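Local structure of spondin-1 (Homo sapiens, 2ZOU) at residues T22-G30 with R42-F53; A115-I126 with Q135-E146. The protein is a secreted extracellular-matrix glycoprotein whose reeler domain forms a beta-sandwich and probably takes part in cell adhesion. All coordinates share one frame; numbering follows the deposited sequence. Where two conformers were deposited one is given.

Contact 1 (T22-G30 with R42-F53); sequences TEFSLRVEG and RVTLSAAPPSYF. With EDO (1,2-ethanediol), chain E.
The ring of F24 meets the backbone of Y52 with its edge: CE1 lies 3.5 Å from Y52 O, close to the ring plane. E23 CG rests over one face of this ring, offset toward the rim, while A47 CB comes up obliquely, 3.6 Å from F24 CE1. The same atom lies at the edge of the F53 ring, near its plane, 4.0 Å from F53 CD1. Beyond the aromatic end, L26 CD1 touches V43 CG1 on the side of the sheet that also carries F24, L45 and V28. The strands 24-28 and 42-47 are antiparallel neighbours, with paired backbone bonds at S25-S46 and R27-T44. On the other face, water 1 bonds to S25 O and T44 OG1, and in one of the two S46 conformers to S46 OG as well. E23 CG sits between the backbone N and carbonyl carbon (chi1 74°), and the chain bends again at chi2, bringing OE2 to S51. S51 OG donates to the anti lone pair of E23 OE2 at 2.7 Å. At the far end E29 lies alongside R42, but E29 OE1 is 3.9 Å from R42 NE and well out of the guanidinium plane. The pairing is therefore probably electrostatic and undirected, whereas Q107 takes a true hydrogen bond from R42 NH1.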
loop_
_atom_site.group_PDB
_atom_site.type_symbol
_atom_site.label_atom_id
_atom_site.label_comp_id
_atom_site.label_asym_id
_atom_site.label_seq_id
_atom_site.Cartn_x
_atom_site.Cartn_y
_atom_site.Cartn_z
ATOM N N THR A 22 10.768 -4.635 9.237
ATOM C CA THR A 22 11.083 -3.403 9.933
ATOM C C THR A 22 9.984 -3.221 10.970
ATOM O O THR A 22 9.128 -4.087 11.138
ATOM C CB THR A 22 11.148 -2.184 8.987
ATOM O OG1 THR A 22 9.827 -1.852 8.524
ATOM C CG2 THR A 22 12.066 -2.462 7.792
ATOM N N GLU A 23 10.001 -2.095 11.672
ATOM C CA GLU A 23 8.951 -1.840 12.649
ATOM C C GLU A 23 7.674 -1.285 12.007
ATOM O O GLU A 23 6.699 -0.989 12.710
ATOM C CB GLU A 23 9.449 -0.896 13.741
ATOM C CG GLU A 23 9.564 0.517 13.284
ATOM C CD GLU A 23 10.941 0.885 12.776
ATOM O OE1 GLU A 23 11.577 0.082 12.044
ATOM O OE2 GLU A 23 11.394 2.007 13.102
ATOM N N PHE A 24 7.678 -1.146 10.683
ATOM C CA PHE A 24 6.511 -0.635 9.975
ATOM C C PHE A 24 5.816 -1.805 9.309
ATOM O O PHE A 24 6.465 -2.637 8.667
ATOM C CB PHE A 24 6.926 0.389 8.920
ATOM C CG PHE A 24 7.633 1.567 9.487
ATOM C CD1 PHE A 24 6.910 2.634 10.021
ATOM C CD2 PHE A 24 9.018 1.605 9.530
ATOM C CE1 PHE A 24 7.576 3.735 10.570
ATOM C CE2 PHE A 24 9.688 2.708 10.090
ATOM C CZ PHE A 24 8.962 3.770 10.597
ATOM N N SER A 25 4.499 -1.876 9.477
ATOM C CA SER A 25 3.727 -3.032 8.989
ATOM C C SER A 25 2.594 -2.610 8.088
ATOM O O SER A 25 1.839 -1.710 8.443
ATOM C CB SER A 25 3.112 -3.793 10.161
ATOM O OG SER A 25 4.122 -4.384 10.942
ATOM N N LEU A 26 2.467 -3.284 6.946
ATOM C CA LEU A 26 1.307 -3.116 6.076
ATOM C C LEU A 26 0.420 -4.333 6.273
ATOM O O LEU A 26 0.873 -5.473 6.109
ATOM C CB LEU A 26 1.763 -3.039 4.621
ATOM C CG LEU A 26 0.658 -2.716 3.601
ATOM C CD1 LEU A 26 0.108 -1.312 3.810
ATOM C CD2 LEU A 26 1.206 -2.835 2.208
ATOM N N ARG A 27 -0.815 -4.103 6.696
ATOM C CA ARG A 27 -1.724 -5.192 7.018
ATOM C C ARG A 27 -3.048 -4.958 6.346
ATOM O O ARG A 27 -3.360 -3.855 5.931
ATOM C CB ARG A 27 -1.931 -5.306 8.520
ATOM C CG ARG A 27 -0.640 -5.539 9.274
ATOM C CD ARG A 27 -0.858 -6.210 10.594
ATOM N NE ARG A 27 -1.445 -7.540 10.444
ATOM C CZ ARG A 27 -1.507 -8.436 11.422
ATOM N NH1 ARG A 27 -1.002 -8.155 12.618
ATOM N NH2 ARG A 27 -2.063 -9.616 11.200
ATOM N N VAL A 28 -3.827 -6.021 6.236
ATOM C CA VAL A 28 -5.213 -5.905 5.835
ATOM C C VAL A 28 -6.044 -6.415 7.010
ATOM O O VAL A 28 -5.843 -7.550 7.491
ATOM C CB VAL A 28 -5.496 -6.732 4.587
ATOM C CG1 VAL A 28 -6.973 -6.613 4.212
ATOM C CG2 VAL A 28 -4.617 -6.213 3.435
ATOM N N GLU A 29 -6.953 -5.571 7.503
ATOM C CA GLU A 29 -7.777 -5.942 8.648
ATOM C C GLU A 29 -8.555 -7.223 8.353
ATOM O O GLU A 29 -9.125 -7.368 7.260
ATOM C CB GLU A 29 -8.744 -4.814 9.019
ATOM C CG GLU A 29 -8.063 -3.616 9.678
ATOM C CD GLU A 29 -9.044 -2.608 10.279
ATOM O OE1 GLU A 29 -10.273 -2.741 10.058
ATOM O OE2 GLU A 29 -8.579 -1.692 10.991
ATOM N N GLY A 30 -8.571 -8.134 9.323
ATOM C CA GLY A 30 -9.226 -9.423 9.165
ATOM C C GLY A 30 -8.305 -10.484 8.581
ATOM O O GLY A 30 -8.725 -11.625 8.447
ATOM N N ARG A 42 -9.891 -3.108 4.344
ATOM C CA ARG A 42 -9.252 -1.961 4.993
ATOM C C ARG A 42 -7.764 -2.249 5.183
ATOM O O ARG A 42 -7.367 -3.145 5.934
ATOM C CB ARG A 42 -9.938 -1.591 6.320
ATOM C CG ARG A 42 -9.459 -0.234 6.846
ATOM C CD ARG A 42 -10.132 0.159 8.151
ATOM N NE ARG A 42 -11.577 0.303 8.020
ATOM C CZ ARG A 42 -12.264 1.394 8.343
ATOM N NH1 ARG A 42 -11.641 2.467 8.830
ATOM N NH2 ARG A 42 -13.582 1.389 8.193
ATOM N N VAL A 43 -6.955 -1.513 4.429
ATOM C CA VAL A 43 -5.505 -1.643 4.443
ATOM C C VAL A 43 -4.945 -0.639 5.452
ATOM O O VAL A 43 -5.324 0.532 5.446
ATOM C CB VAL A 43 -4.891 -1.403 3.043
ATOM C CG1 VAL A 43 -3.362 -1.559 3.080
ATOM C CG2 VAL A 43 -5.494 -2.378 2.038
ATOM N N THR A 44 -4.034 -1.095 6.308
ATOM C CA THR A 44 -3.453 -0.224 7.319
ATOM C C THR A 44 -1.939 -0.235 7.224
ATOM O O THR A 44 -1.315 -1.269 6.923
ATOM C CB THR A 44 -3.879 -0.651 8.729
ATOM O OG1 THR A 44 -3.354 -1.941 9.005
ATOM C CG2 THR A 44 -5.394 -0.689 8.853
ATOM N N LEU A 45 -1.347 0.923 7.485
ATOM C CA LEU A 45 0.106 1.056 7.592
ATOM C C LEU A 45 0.385 1.614 8.974
ATOM O O LEU A 45 -0.104 2.676 9.315
ATOM C CB LEU A 45 0.604 2.034 6.526
ATOM C CG LEU A 45 2.087 2.261 6.354
ATOM C CD1 LEU A 45 2.832 0.980 6.164
ATOM C CD2 LEU A 45 2.260 3.152 5.153
ATOM N N SER A 46 1.155 0.878 9.768
ATOM C CA SER A 46 1.377 1.271 11.167
ATOM C C SER A 46 2.838 1.159 11.572
ATOM O O SER A 46 3.586 0.333 11.027
ATOM C CB SER A 46 0.610 0.310 12.096
ATOM O OG SER A 46 -0.706 0.013 11.665
ATOM N N ALA A 47 3.225 1.994 12.534
ATOM C CA ALA A 47 4.574 1.997 13.084
ATOM C C ALA A 47 4.533 1.449 14.493
ATOM O O ALA A 47 3.738 1.925 15.290
ATOM C CB ALA A 47 5.105 3.431 13.121
ATOM N N ALA A 48 5.412 0.507 14.810
ATOM C CA ALA A 48 5.523 0.012 16.179
ATOM C C ALA A 48 6.173 1.085 17.058
ATOM O O ALA A 48 7.121 1.745 16.631
ATOM C CB ALA A 48 6.344 -1.274 16.211
ATOM N N PRO A 49 5.689 1.269 18.302
ATOM C CA PRO A 49 6.292 2.296 19.145
ATOM C C PRO A 49 7.787 2.080 19.378
ATOM O O PRO A 49 8.237 0.942 19.488
ATOM C CB PRO A 49 5.497 2.202 20.460
ATOM C CG PRO A 49 4.829 0.892 20.408
ATOM C CD PRO A 49 4.576 0.581 18.978
ATOM N N PRO A 50 8.554 3.176 19.488
ATOM C CA PRO A 50 8.139 4.568 19.422
ATOM C C PRO A 50 8.306 5.198 18.038
ATOM O O PRO A 50 8.473 6.411 17.931
ATOM C CB PRO A 50 9.102 5.226 20.410
ATOM C CG PRO A 50 10.411 4.485 20.134
ATOM C CD PRO A 50 9.994 3.058 19.814
ATOM N N SER A 51 8.266 4.391 16.982
ATOM C CA SER A 51 8.463 4.916 15.634
ATOM C C SER A 51 7.242 5.657 15.089
ATOM O O SER A 51 6.126 5.572 15.631
ATOM C CB SER A 51 8.892 3.800 14.674
ATOM O OG SER A 51 10.126 3.219 15.094
ATOM N N TYR A 52 7.478 6.386 14.007
ATOM C CA TYR A 52 6.449 7.130 13.308
ATOM C C TYR A 52 6.922 7.297 11.877
ATOM O O TYR A 52 8.091 7.020 11.561
ATOM C CB TYR A 52 6.237 8.510 13.968
ATOM C CG TYR A 52 7.513 9.303 14.069
ATOM C CD1 TYR A 52 7.941 10.106 13.002
ATOM C CD2 TYR A 52 8.321 9.218 15.205
ATOM C CE1 TYR A 52 9.136 10.814 13.072
ATOM C CE2 TYR A 52 9.524 9.927 15.281
ATOM C CZ TYR A 52 9.918 10.719 14.212
ATOM O OH TYR A 52 11.084 11.434 14.268
ATOM N N PHE A 53 6.028 7.736 11.009
ATOM C CA PHE A 53 6.423 8.122 9.661
ATOM C C PHE A 53 5.860 9.503 9.339
ATOM O O PHE A 53 4.782 9.875 9.795
ATOM C CB PHE A 53 6.040 7.063 8.618
ATOM C CG PHE A 53 4.608 6.619 8.682
ATOM C CD1 PHE A 53 4.219 5.602 9.558
ATOM C CD2 PHE A 53 3.644 7.192 7.860
ATOM C CE1 PHE A 53 2.892 5.166 9.610
ATOM C CE2 PHE A 53 2.305 6.791 7.921
ATOM C CZ PHE A 53 1.932 5.749 8.777
HETATM C C1 EDO E . 3.456 -1.817 13.287
HETATM O O1 EDO E . 4.572 -2.678 13.049
HETATM C C2 EDO E . 2.478 -2.404 14.297
HETATM O O2 EDO E . 2.615 -1.741 15.561
HETATM O O HOH W 1 -0.693 -2.040 9.895
HETATM O O HOH W 2 -10.685 -5.341 5.929
#

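Contact 2 (A115-I126 with Q135-E146); sequences AGTGCVILKASI and QDEGSLTKKLCE. With EDO (1,2-ethanediol), chain F; EDO (1,2-ethanediol), chain D.
L140 packs its two methyls against the partner strand, CD2 lying 4.2 Å from A124 CB and CD1 reaching I126 CG2. Further along the same face, L122 CD1 approaches L144 CD1, and V43, L26 and V28 of the other sheet close over L122. On the reverse side the fit is tight: I121 CG2 and T141 CG2 are only 3.4 Å apart, nearer than usual van der Waals contact. Placing CG1 beside the backbone N (chi1 -45°) lets I121 extend CD1 onto the aliphatic chain of K143, whose ammonium continues to a salt bridge with E63. These residues form a beta hairpin in which 131-144 is an edge strand of a five-stranded antiparallel sheet, one layer of the reeler sandwich. V120 pairs with L144 and L122 with K142 through two backbone bonds each, and A124 N adds another to L140 O. Next to the V120-L144 pair, the disulfide C119-C145 ties the hairpin covalently. Near the opposite end, T141 OG1 donates to Q135 O from above the carbonyl plane and accepts from water 4, which also joins A124 O and Q135 N. K123 runs beside T141 toward D136; water 3 spans the opposite charges, accepting from K123 NZ at 2.7 Å and donating to D136 OD1. Past the disulfide, the extended side chain of E146 (chi2 177°) gives OE1 to G116 N at 2.9 Å, on the syn side, and OE2 to G118 N at 2.8 Å, on the anti side, both donors lying out of the carboxylate plane. An alanine here removes both carboxylate oxygens, and the N-H groups of G116 and G118 would probably be left without these acceptors, freeing the 115-118 loop to shift. G118 O is held separately by the hydroxyl of Y35.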
loop_
_atom_site.group_PDB
_atom_site.type_symbol
_atom_site.label_atom_id
_atom_site.label_comp_id
_atom_site.label_asym_id
_atom_site.label_seq_id
_atom_site.Cartn_x
_atom_site.Cartn_y
_atom_site.Cartn_z
ATOM N N ALA A 115 -12.230 -11.112 -11.125
ATOM C CA ALA A 115 -11.666 -12.446 -11.214
ATOM C C ALA A 115 -10.774 -12.503 -12.448
ATOM O O ALA A 115 -11.113 -11.927 -13.491
ATOM C CB ALA A 115 -12.773 -13.480 -11.324
ATOM N N GLY A 116 -9.644 -13.197 -12.331
ATOM C CA GLY A 116 -8.689 -13.310 -13.430
ATOM C C GLY A 116 -7.549 -12.310 -13.350
ATOM O O GLY A 116 -6.582 -12.398 -14.094
ATOM N N THR A 117 -7.641 -11.356 -12.424
ATOM C CA THR A 117 -6.568 -10.373 -12.263
ATOM C C THR A 117 -5.283 -11.018 -11.741
ATOM O O THR A 117 -4.186 -10.525 -11.996
ATOM C CB THR A 117 -7.016 -9.194 -11.357
ATOM O OG1 THR A 117 -8.121 -8.525 -11.983
ATOM C CG2 THR A 117 -5.875 -8.188 -11.132
ATOM N N GLY A 118 -5.435 -12.120 -11.013
ATOM C CA GLY A 118 -4.308 -12.845 -10.450
ATOM C C GLY A 118 -3.810 -12.266 -9.134
ATOM O O GLY A 118 -4.454 -11.423 -8.494
ATOM N N CYS A 119 -2.643 -12.735 -8.729
ATOM C CA CYS A 119 -2.065 -12.327 -7.455
ATOM C C CYS A 119 -1.741 -10.850 -7.460
ATOM O O CYS A 119 -1.193 -10.333 -8.429
ATOM C CB CYS A 119 -0.804 -13.134 -7.146
ATOM S SG CYS A 119 -1.133 -14.880 -6.826
ATOM N N VAL A 120 -2.074 -10.188 -6.355
ATOM C CA VAL A 120 -1.828 -8.764 -6.188
ATOM C C VAL A 120 -0.843 -8.550 -5.020
ATOM O O VAL A 120 -0.915 -9.235 -4.000
ATOM C CB VAL A 120 -3.142 -8.011 -5.903
ATOM C CG1 VAL A 120 -2.873 -6.568 -5.494
ATOM C CG2 VAL A 120 -4.057 -8.080 -7.116
ATOM N N ILE A 121 0.081 -7.612 -5.201
ATOM C CA ILE A 121 1.032 -7.240 -4.154
ATOM C C ILE A 121 0.743 -5.834 -3.683
ATOM O O ILE A 121 0.887 -4.864 -4.444
ATOM C CB ILE A 121 2.505 -7.281 -4.648
ATOM C CG1 ILE A 121 2.816 -8.551 -5.459
ATOM C CG2 ILE A 121 3.450 -7.129 -3.458
ATOM C CD1 ILE A 121 2.771 -9.859 -4.665
ATOM N N LEU A 122 0.323 -5.724 -2.422
ATOM C CA LEU A 122 0.162 -4.441 -1.772
ATOM C C LEU A 122 1.505 -4.091 -1.192
ATOM O O LEU A 122 2.072 -4.911 -0.477
ATOM C CB LEU A 122 -0.868 -4.541 -0.640
ATOM C CG LEU A 122 -2.288 -4.933 -1.066
ATOM C CD1 LEU A 122 -3.154 -5.225 0.150
ATOM C CD2 LEU A 122 -2.887 -3.808 -1.863
ATOM N N LYS A 123 1.996 -2.892 -1.479
ATOM C CA LYS A 123 3.362 -2.497 -1.115
ATOM C C LYS A 123 3.432 -1.054 -0.651
ATOM O O LYS A 123 2.808 -0.174 -1.233
ATOM C CB LYS A 123 4.294 -2.627 -2.325
ATOM C CG LYS A 123 4.882 -3.988 -2.583
ATOM C CD LYS A 123 5.366 -4.097 -4.017
ATOM C CE LYS A 123 6.642 -3.341 -4.256
ATOM N NZ LYS A 123 7.225 -3.754 -5.572
ATOM N N ALA A 124 4.231 -0.801 0.379
ATOM C CA ALA A 124 4.412 0.544 0.877
ATOM C C ALA A 124 5.873 0.896 1.068
ATOM O O ALA A 124 6.719 0.030 1.271
ATOM C CB ALA A 124 3.662 0.725 2.175
ATOM N N SER A 125 6.139 2.190 0.986
ATOM C CA SER A 125 7.418 2.794 1.309
ATOM C C SER A 125 7.140 3.890 2.316
ATOM O O SER A 125 6.079 4.524 2.247
ATOM C CB SER A 125 8.033 3.374 0.037
ATOM O OG SER A 125 9.187 4.126 0.333
ATOM N N ILE A 126 8.060 4.131 3.252
ATOM C CA ILE A 126 7.869 5.218 4.222
ATOM C C ILE A 126 9.117 6.088 4.398
ATOM O O ILE A 126 10.227 5.682 4.029
ATOM C CB ILE A 126 7.366 4.741 5.641
ATOM C CG1 ILE A 126 8.470 4.003 6.414
ATOM C CG2 ILE A 126 6.024 3.955 5.558
ATOM C CD1 ILE A 126 9.351 4.884 7.283
ATOM N N GLN A 135 9.839 -3.123 -1.209
ATOM C CA GLN A 135 10.506 -4.418 -1.251
ATOM C C GLN A 135 9.598 -5.496 -1.799
ATOM O O GLN A 135 8.378 -5.389 -1.696
ATOM C CB GLN A 135 10.979 -4.812 0.141
ATOM C CG GLN A 135 12.101 -3.939 0.678
ATOM C CD GLN A 135 13.414 -4.107 -0.054
ATOM O OE1 GLN A 135 13.713 -5.171 -0.606
ATOM N NE2 GLN A 135 14.219 -3.045 -0.057
ATOM N N ASP A 136 10.195 -6.543 -2.373
ATOM C CA ASP A 136 9.420 -7.649 -2.931
ATOM C C ASP A 136 8.762 -8.491 -1.854
ATOM O O ASP A 136 7.688 -9.052 -2.078
ATOM C CB ASP A 136 10.280 -8.532 -3.851
ATOM C CG ASP A 136 10.673 -7.828 -5.147
ATOM O OD1 ASP A 136 10.104 -6.761 -5.466
ATOM O OD2 ASP A 136 11.550 -8.349 -5.864
ATOM N N GLU A 137 9.409 -8.553 -0.689
ATOM C CA GLU A 137 8.902 -9.249 0.491
ATOM C C GLU A 137 9.338 -8.474 1.713
ATOM O O GLU A 137 10.370 -7.808 1.699
ATOM C CB GLU A 137 9.477 -10.660 0.574
ATOM C CG GLU A 137 8.823 -11.630 -0.373
ATOM C CD GLU A 137 9.491 -12.987 -0.354
ATOM O OE1 GLU A 137 10.281 -13.268 0.578
ATOM O OE2 GLU A 137 9.224 -13.776 -1.280
ATOM N N GLY A 138 8.551 -8.560 2.776
ATOM C CA GLY A 138 8.893 -7.852 3.989
ATOM C C GLY A 138 7.662 -7.364 4.705
ATOM O O GLY A 138 6.536 -7.647 4.299
ATOM N N SER A 139 7.880 -6.610 5.771
ATOM C CA SER A 139 6.763 -6.203 6.600
ATOM C C SER A 139 5.858 -5.154 5.949
ATOM O O SER A 139 4.727 -4.970 6.391
ATOM C CB SER A 139 7.260 -5.737 7.973
ATOM O OG SER A 139 8.139 -4.633 7.862
ATOM N N LEU A 140 6.359 -4.457 4.930
ATOM C CA LEU A 140 5.561 -3.468 4.201
ATOM C C LEU A 140 5.047 -3.999 2.863
ATOM O O LEU A 140 4.691 -3.234 1.984
ATOM C CB LEU A 140 6.367 -2.180 4.006
ATOM C CG LEU A 140 6.467 -1.287 5.256
ATOM C CD1 LEU A 140 7.336 -0.081 4.939
ATOM C CD2 LEU A 140 5.125 -0.832 5.744
ATOM N N THR A 141 4.989 -5.317 2.727
ATOM C CA THR A 141 4.535 -5.957 1.489
ATOM C C THR A 141 3.601 -7.109 1.825
ATOM O O THR A 141 3.915 -7.949 2.681
ATOM C CB THR A 141 5.745 -6.450 0.680
ATOM O OG1 THR A 141 6.627 -5.345 0.467
ATOM C CG2 THR A 141 5.341 -7.087 -0.676
ATOM N N LYS A 142 2.445 -7.151 1.163
ATOM C CA LYS A 142 1.495 -8.240 1.382
ATOM C C LYS A 142 0.948 -8.742 0.063
ATOM O O LYS A 142 0.468 -7.963 -0.749
ATOM C CB LYS A 142 0.340 -7.805 2.296
ATOM C CG LYS A 142 -0.658 -8.923 2.617
ATOM C CD LYS A 142 -0.076 -10.048 3.462
ATOM C CE LYS A 142 -1.075 -11.205 3.664
ATOM N NZ LYS A 142 -1.050 -12.250 2.586
ATOM N N LYS A 143 1.042 -10.051 -0.132
ATOM C CA LYS A 143 0.538 -10.704 -1.328
ATOM C C LYS A 143 -0.844 -11.267 -1.054
ATOM O O LYS A 143 -1.042 -11.959 -0.052
ATOM C CB LYS A 143 1.490 -11.832 -1.736
ATOM C CG LYS A 143 1.011 -12.665 -2.925
ATOM C CD LYS A 143 1.785 -13.971 -3.077
ATOM C CE LYS A 143 3.228 -13.753 -3.472
ATOM N NZ LYS A 143 3.716 -14.934 -4.255
ATOM N N LEU A 144 -1.793 -10.958 -1.937
ATOM C CA LEU A 144 -3.125 -11.564 -1.907
ATOM C C LEU A 144 -3.474 -12.127 -3.265
ATOM O O LEU A 144 -3.436 -11.409 -4.270
ATOM C CB LEU A 144 -4.213 -10.557 -1.526
ATOM C CG LEU A 144 -4.346 -10.110 -0.071
ATOM C CD1 LEU A 144 -5.369 -8.996 0.008
ATOM C CD2 LEU A 144 -4.728 -11.257 0.865
ATOM N N CYS A 145 -3.834 -13.402 -3.282
ATOM C CA CYS A 145 -4.223 -14.035 -4.528
ATOM C C CYS A 145 -5.724 -14.288 -4.535
ATOM O O CYS A 145 -6.405 -14.018 -3.551
ATOM C CB CYS A 145 -3.408 -15.311 -4.746
ATOM S SG CYS A 145 -1.604 -14.961 -4.823
ATOM N N GLU A 146 -6.252 -14.759 -5.656
ATOM C CA GLU A 146 -7.632 -15.228 -5.707
ATOM C C GLU A 146 -7.743 -16.604 -5.028
ATOM O O GLU A 146 -6.732 -17.261 -4.790
ATOM C CB GLU A 146 -8.095 -15.323 -7.172
ATOM C CG GLU A 146 -7.917 -14.028 -7.975
ATOM C CD GLU A 146 -8.321 -14.173 -9.439
ATOM O OE1 GLU A 146 -9.513 -14.440 -9.721
ATOM O OE2 GLU A 146 -7.445 -14.014 -10.317
HETATM C C1 EDO F . 9.483 -2.466 2.541
HETATM O O1 EDO F . 9.100 -1.184 2.041
HETATM C C2 EDO F . 10.855 -2.421 3.192
HETATM O O2 EDO F . 10.909 -3.351 4.274
HETATM C C1 EDO D . 9.214 7.641 0.726
HETATM O O1 EDO D . 9.289 6.704 -0.354
HETATM C C2 EDO D . 7.807 7.632 1.307
HETATM O O2 EDO D . 6.850 7.941 0.281
HETATM O O HOH W 3 9.829 -4.067 -4.841
HETATM O O HOH W 4 7.227 -2.531 0.061
#

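Contact 1 closes along the chain before contact 2 opens, and their centres are about 15 Å apart. Each is a hairpin in a different layer of the sandwich: 24-28 and 40-47 lie at one side of the four-stranded sheet, 120-127 and 131-144 at one side of the five-stranded sheet. The layers meet both through the core and at the edge. In the core, L45 packs on L140, and L26 CD2 lies 3.5 Å from L122 O. At the edge, S139 OG probably bonds to F24 O and S139 O to L26 N, so strand 24-28 and the turn that interrupts 131-144, both at edges of their sheets, are joined. The two hairpins thus meet along one flank of the reeler domain, which probably helps to close it.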